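Local coordinates for metallo-beta-lactamase (Pseudomonas stutzeri, PDB 4ZEJ), which probably hydrolyses the amide bond of beta-lactam antibiotics with the help of zinc, as other class B metallo-beta-lactamases do, yielding substituted beta-amino acids, at residues 94-99 against 113-118; 9-13 against 193-197. The contacts are given in a common frame with arbitrary orientation. Residue numbers count along the deposited sequence, not the author numbering.

The two contacts lie on opposite sides of the centre of this alpha-beta-beta-alpha metallo-beta-lactamase domain, their centres 24 Å apart and their nearest atoms about 16 Å apart. Contact 1 pairs the last two strands of the larger sheet, 95-98 and the edge strand 115-117; contact 2 starts from the other edge of that sheet, strand 7-12, and crosses to strand 194-197 of the second sheet. One is thus pairing within a sheet, the other packing between sheets. Neither contains a zinc ligand. The side chain of T98 comes to about 7 Å from that of H76, and that of I196 to about 9 Å from that of H199, ligands of the two different zinc ions.

Contact 1 (94-99 against 113-118); sequences STYATT and AKYTLK
Three backbone hydrogen bonds join strand 95-98 to strand 115-117 in parallel register: Y115 N to T95 O (2.9 Å), A97 N to Y115 O (3.2 Å) and L117 N to A97 O (2.8 Å); T99 N, at the start of helix 99-107, adds a fourth to L117 O (3.2 Å). This is the beta-alpha-beta unit at the edge of the larger sheet, with helix 99-107 in the crossover. The bridges Y96-Y115, A97-T116 and T98-L117 have CA-CA distances of 4.8, 5.3 and 4.4 Å, and the short strand axes cross at -36° with a closest approach of 4.4 Å. At the start of the ladder T95, chi1 p, accepts K114 N on OG1 at 2.8 Å; the same hydroxyl is hydrogen-bonded to N89. T98, also p, is the N-cap residue of the helix and bonds T101 through OG1.

Y96, Y115, T98 and L117 point to one face. Both tyrosines are m at chi1, and their rings lie near parallel (26°) but slid apart, with centroids 5.2 Å away and little overlap. Y96 CD2 touches Y115 CB at 3.5 Å and L117 CD2 at 4.0 Å, while L124 of the second sheet also packs on Y96. On the other face, A97 CB meets A113 CB at 3.7 Å. At the exposed end, extended K114 donates from NZ to Y115 OH (2.9 Å) and to a water (3.1 Å) that is also hydrogen-bonded to S94 OG at 2.9 Å.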
# COMPACT_ATOMS: atom_id res chain seq x y z
N SER A 94 -16.55 2.92 1.26
CA SER A 94 -16.25 1.51 0.96
C SER A 94 -14.78 1.17 1.17
O SER A 94 -13.90 1.86 0.68
CB SER A 94 -16.63 1.18 -0.49
OG SER A 94 -18.01 1.42 -0.74
N THR A 95 -14.52 0.08 1.88
CA THR A 95 -13.17 -0.40 2.11
C THR A 95 -13.03 -1.78 1.49
O THR A 95 -13.99 -2.58 1.50
CB THR A 95 -12.85 -0.48 3.60
OG1 THR A 95 -13.85 -1.27 4.25
CG2 THR A 95 -12.80 0.92 4.24
N TYR A 96 -11.84 -2.05 0.94
CA TYR A 96 -11.53 -3.29 0.23
C TYR A 96 -10.23 -3.88 0.75
O TYR A 96 -9.28 -3.15 1.07
CB TYR A 96 -11.35 -3.04 -1.28
CG TYR A 96 -12.59 -2.60 -1.99
CD1 TYR A 96 -12.94 -1.25 -2.04
CD2 TYR A 96 -13.43 -3.52 -2.62
CE1 TYR A 96 -14.10 -0.83 -2.69
CE2 TYR A 96 -14.58 -3.11 -3.26
CZ TYR A 96 -14.91 -1.77 -3.30
OH TYR A 96 -16.05 -1.38 -3.94
N ALA A 97 -10.19 -5.20 0.79
CA ALA A 97 -8.98 -5.94 1.06
C ALA A 97 -9.16 -7.34 0.50
O ALA A 97 -10.29 -7.77 0.24
CB ALA A 97 -8.69 -5.99 2.55
N THR A 98 -8.05 -8.07 0.34
CA THR A 98 -8.14 -9.46 -0.15
C THR A 98 -8.70 -10.39 0.92
O THR A 98 -8.74 -10.05 2.11
CB THR A 98 -6.78 -10.03 -0.56
OG1 THR A 98 -5.92 -10.08 0.59
CG2 THR A 98 -6.15 -9.21 -1.68
N THR A 99 -9.12 -11.57 0.47
CA THR A 99 -9.54 -12.67 1.35
C THR A 99 -8.52 -12.93 2.45
O THR A 99 -8.87 -13.00 3.64
CB THR A 99 -9.74 -13.97 0.52
OG1 THR A 99 -10.69 -13.72 -0.52
CG2 THR A 99 -10.25 -15.12 1.38
N ALA A 113 -12.08 -5.06 6.22
CA ALA A 113 -12.63 -4.27 5.13
C ALA A 113 -14.06 -4.75 4.84
O ALA A 113 -14.39 -5.90 5.08
CB ALA A 113 -11.76 -4.37 3.89
N LYS A 114 -14.91 -3.85 4.36
CA LYS A 114 -16.32 -4.19 4.10
C LYS A 114 -16.45 -5.17 2.93
O LYS A 114 -17.34 -6.02 2.94
CB LYS A 114 -17.17 -2.94 3.85
CG LYS A 114 -18.61 -3.24 3.48
CD LYS A 114 -19.48 -2.00 3.37
CE LYS A 114 -20.89 -2.37 2.93
NZ LYS A 114 -21.52 -1.27 2.15
N TYR A 115 -15.59 -5.01 1.93
CA TYR A 115 -15.61 -5.86 0.74
C TYR A 115 -14.32 -6.65 0.60
O TYR A 115 -13.22 -6.16 0.93
CB TYR A 115 -15.81 -5.00 -0.50
CG TYR A 115 -17.10 -4.22 -0.49
CD1 TYR A 115 -18.31 -4.86 -0.69
CD2 TYR A 115 -17.11 -2.84 -0.29
CE1 TYR A 115 -19.50 -4.16 -0.69
CE2 TYR A 115 -18.29 -2.12 -0.29
CZ TYR A 115 -19.49 -2.79 -0.49
OH TYR A 115 -20.68 -2.10 -0.50
N THR A 116 -14.45 -7.86 0.06
CA THR A 116 -13.33 -8.78 -0.11
C THR A 116 -13.01 -8.96 -1.59
O THR A 116 -13.91 -9.18 -2.41
CB THR A 116 -13.64 -10.14 0.56
OG1 THR A 116 -13.79 -9.95 1.97
CG2 THR A 116 -12.52 -11.14 0.33
N LEU A 117 -11.72 -8.85 -1.92
CA LEU A 117 -11.20 -9.12 -3.27
C LEU A 117 -10.74 -10.58 -3.34
O LEU A 117 -9.89 -11.00 -2.56
CB LEU A 117 -10.04 -8.18 -3.60
CG LEU A 117 -10.38 -6.69 -3.57
CD1 LEU A 117 -9.13 -5.83 -3.64
CD2 LEU A 117 -11.35 -6.31 -4.68
N LYS A 118 -11.30 -11.35 -4.27
CA LYS A 118 -11.01 -12.78 -4.37
C LYS A 118 -9.99 -13.07 -5.46
O LYS A 118 -9.84 -12.30 -6.41
CB LYS A 118 -12.28 -13.58 -4.64
CG LYS A 118 -13.25 -13.64 -3.47
CD LYS A 118 -14.09 -12.38 -3.34
CE LYS A 118 -15.38 -12.63 -2.58
NZ LYS A 118 -16.08 -11.37 -2.19
O HOH W 1 -20.21 1.33 1.17

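Contact 2 (9-13 against 193-197); sequences EKVKE and QIVIP
Between these two strands only side chains meet, without a hydrogen bond from one segment to the other. V11, with chi1 t, points both methyls at the opposing segment: CG1 lies 4.1 Å from I194 CD1 and CG2 4.4 Å from I196 CD1. The two isoleucines share the m,t rotamer, which extends their CD1 methyls toward V11. The backbones stay well apart, with strand axes 10.4 Å away at closest and N-to-C directions 145° from each other; the nearest CA pair, V11 and I194, is 9.3 Å apart. This is face packing between the two sheets of the metallo-beta-lactamase sandwich, extended by L17 and I202 against I196. V11 (phi/psi -92/-53) and K12 form a classic beta bulge opposite I15, and both CA-to-CB bonds point toward 193-197. K12, p at chi1, t at chi2 and m at chi3, lays CD 4.0 Å from I194 CD1, while its NZ donates a hydrogen bond to S150 O and lies 4.3 Å from Q193 OE1.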
# COMPACT_ATOMS: atom_id res chain seq x y z
N GLU A 9 1.29 15.00 -1.49
CA GLU A 9 2.18 15.59 -2.49
C GLU A 9 1.95 14.92 -3.85
O GLU A 9 1.70 13.72 -3.92
CB GLU A 9 3.64 15.49 -1.99
CG GLU A 9 3.91 16.48 -0.84
CD GLU A 9 5.15 16.19 0.00
OE1 GLU A 9 5.22 15.10 0.57
OE2 GLU A 9 6.03 17.08 0.14
N LYS A 10 1.99 15.70 -4.93
CA LYS A 10 1.75 15.15 -6.27
C LYS A 10 2.94 14.33 -6.75
O LYS A 10 4.08 14.78 -6.63
CB LYS A 10 1.47 16.28 -7.26
CG LYS A 10 0.99 15.82 -8.63
CD LYS A 10 0.61 17.02 -9.48
CE LYS A 10 0.30 16.65 -10.92
NZ LYS A 10 0.05 17.88 -11.73
N VAL A 11 2.69 13.14 -7.30
CA VAL A 11 3.72 12.31 -7.95
C VAL A 11 3.75 12.63 -9.45
O VAL A 11 4.80 12.92 -10.02
CB VAL A 11 3.44 10.80 -7.75
CG1 VAL A 11 4.49 9.95 -8.46
CG2 VAL A 11 3.38 10.47 -6.27
N LYS A 12 2.59 12.55 -10.07
CA LYS A 12 2.39 12.95 -11.46
C LYS A 12 0.91 13.26 -11.65
O LYS A 12 0.14 13.17 -10.68
CB LYS A 12 2.88 11.86 -12.42
CG LYS A 12 2.12 10.53 -12.36
CD LYS A 12 2.76 9.46 -13.25
CE LYS A 12 2.67 9.77 -14.73
NZ LYS A 12 3.18 8.65 -15.58
N GLU A 13 0.51 13.61 -12.87
CA GLU A 13 -0.90 13.89 -13.17
C GLU A 13 -1.78 12.79 -12.57
O GLU A 13 -1.55 11.60 -12.79
CB GLU A 13 -1.15 13.98 -14.68
CG GLU A 13 -2.59 14.36 -15.05
CD GLU A 13 -2.86 14.33 -16.54
OE1 GLU A 13 -2.00 13.84 -17.30
OE2 GLU A 13 -3.95 14.80 -16.97
N GLN A 193 7.17 2.57 -14.85
CA GLN A 193 8.07 3.73 -14.88
C GLN A 193 8.39 4.24 -13.48
O GLN A 193 9.45 4.81 -13.25
CB GLN A 193 7.47 4.85 -15.74
CG GLN A 193 7.41 4.50 -17.22
CD GLN A 193 6.66 5.52 -18.06
OE1 GLN A 193 6.38 6.64 -17.61
NE2 GLN A 193 6.35 5.16 -19.30
N ILE A 194 7.45 4.06 -12.56
CA ILE A 194 7.59 4.51 -11.18
C ILE A 194 7.16 3.35 -10.30
O ILE A 194 6.13 2.71 -10.55
CB ILE A 194 6.72 5.76 -10.90
CG1 ILE A 194 7.18 6.95 -11.76
CG2 ILE A 194 6.72 6.10 -9.40
CD1 ILE A 194 6.25 8.15 -11.74
N VAL A 195 7.96 3.08 -9.27
CA VAL A 195 7.62 2.14 -8.24
C VAL A 195 7.62 2.86 -6.90
O VAL A 195 8.57 3.59 -6.56
CB VAL A 195 8.61 0.95 -8.19
CG1 VAL A 195 8.27 0.03 -7.03
CG2 VAL A 195 8.58 0.20 -9.53
N ILE A 196 6.55 2.65 -6.14
CA ILE A 196 6.35 3.29 -4.85
C ILE A 196 6.44 2.24 -3.72
O ILE A 196 5.65 1.29 -3.68
CB ILE A 196 5.02 4.08 -4.85
CG1 ILE A 196 5.09 5.11 -6.01
CG2 ILE A 196 4.77 4.74 -3.48
CD1 ILE A 196 3.96 6.07 -6.16
N PRO A 197 7.42 2.40 -2.81
CA PRO A 197 7.52 1.50 -1.65
C PRO A 197 6.55 1.93 -0.54
O PRO A 197 6.09 3.06 -0.52
CB PRO A 197 8.97 1.70 -1.19
CG PRO A 197 9.24 3.13 -1.49
CD PRO A 197 8.48 3.44 -2.76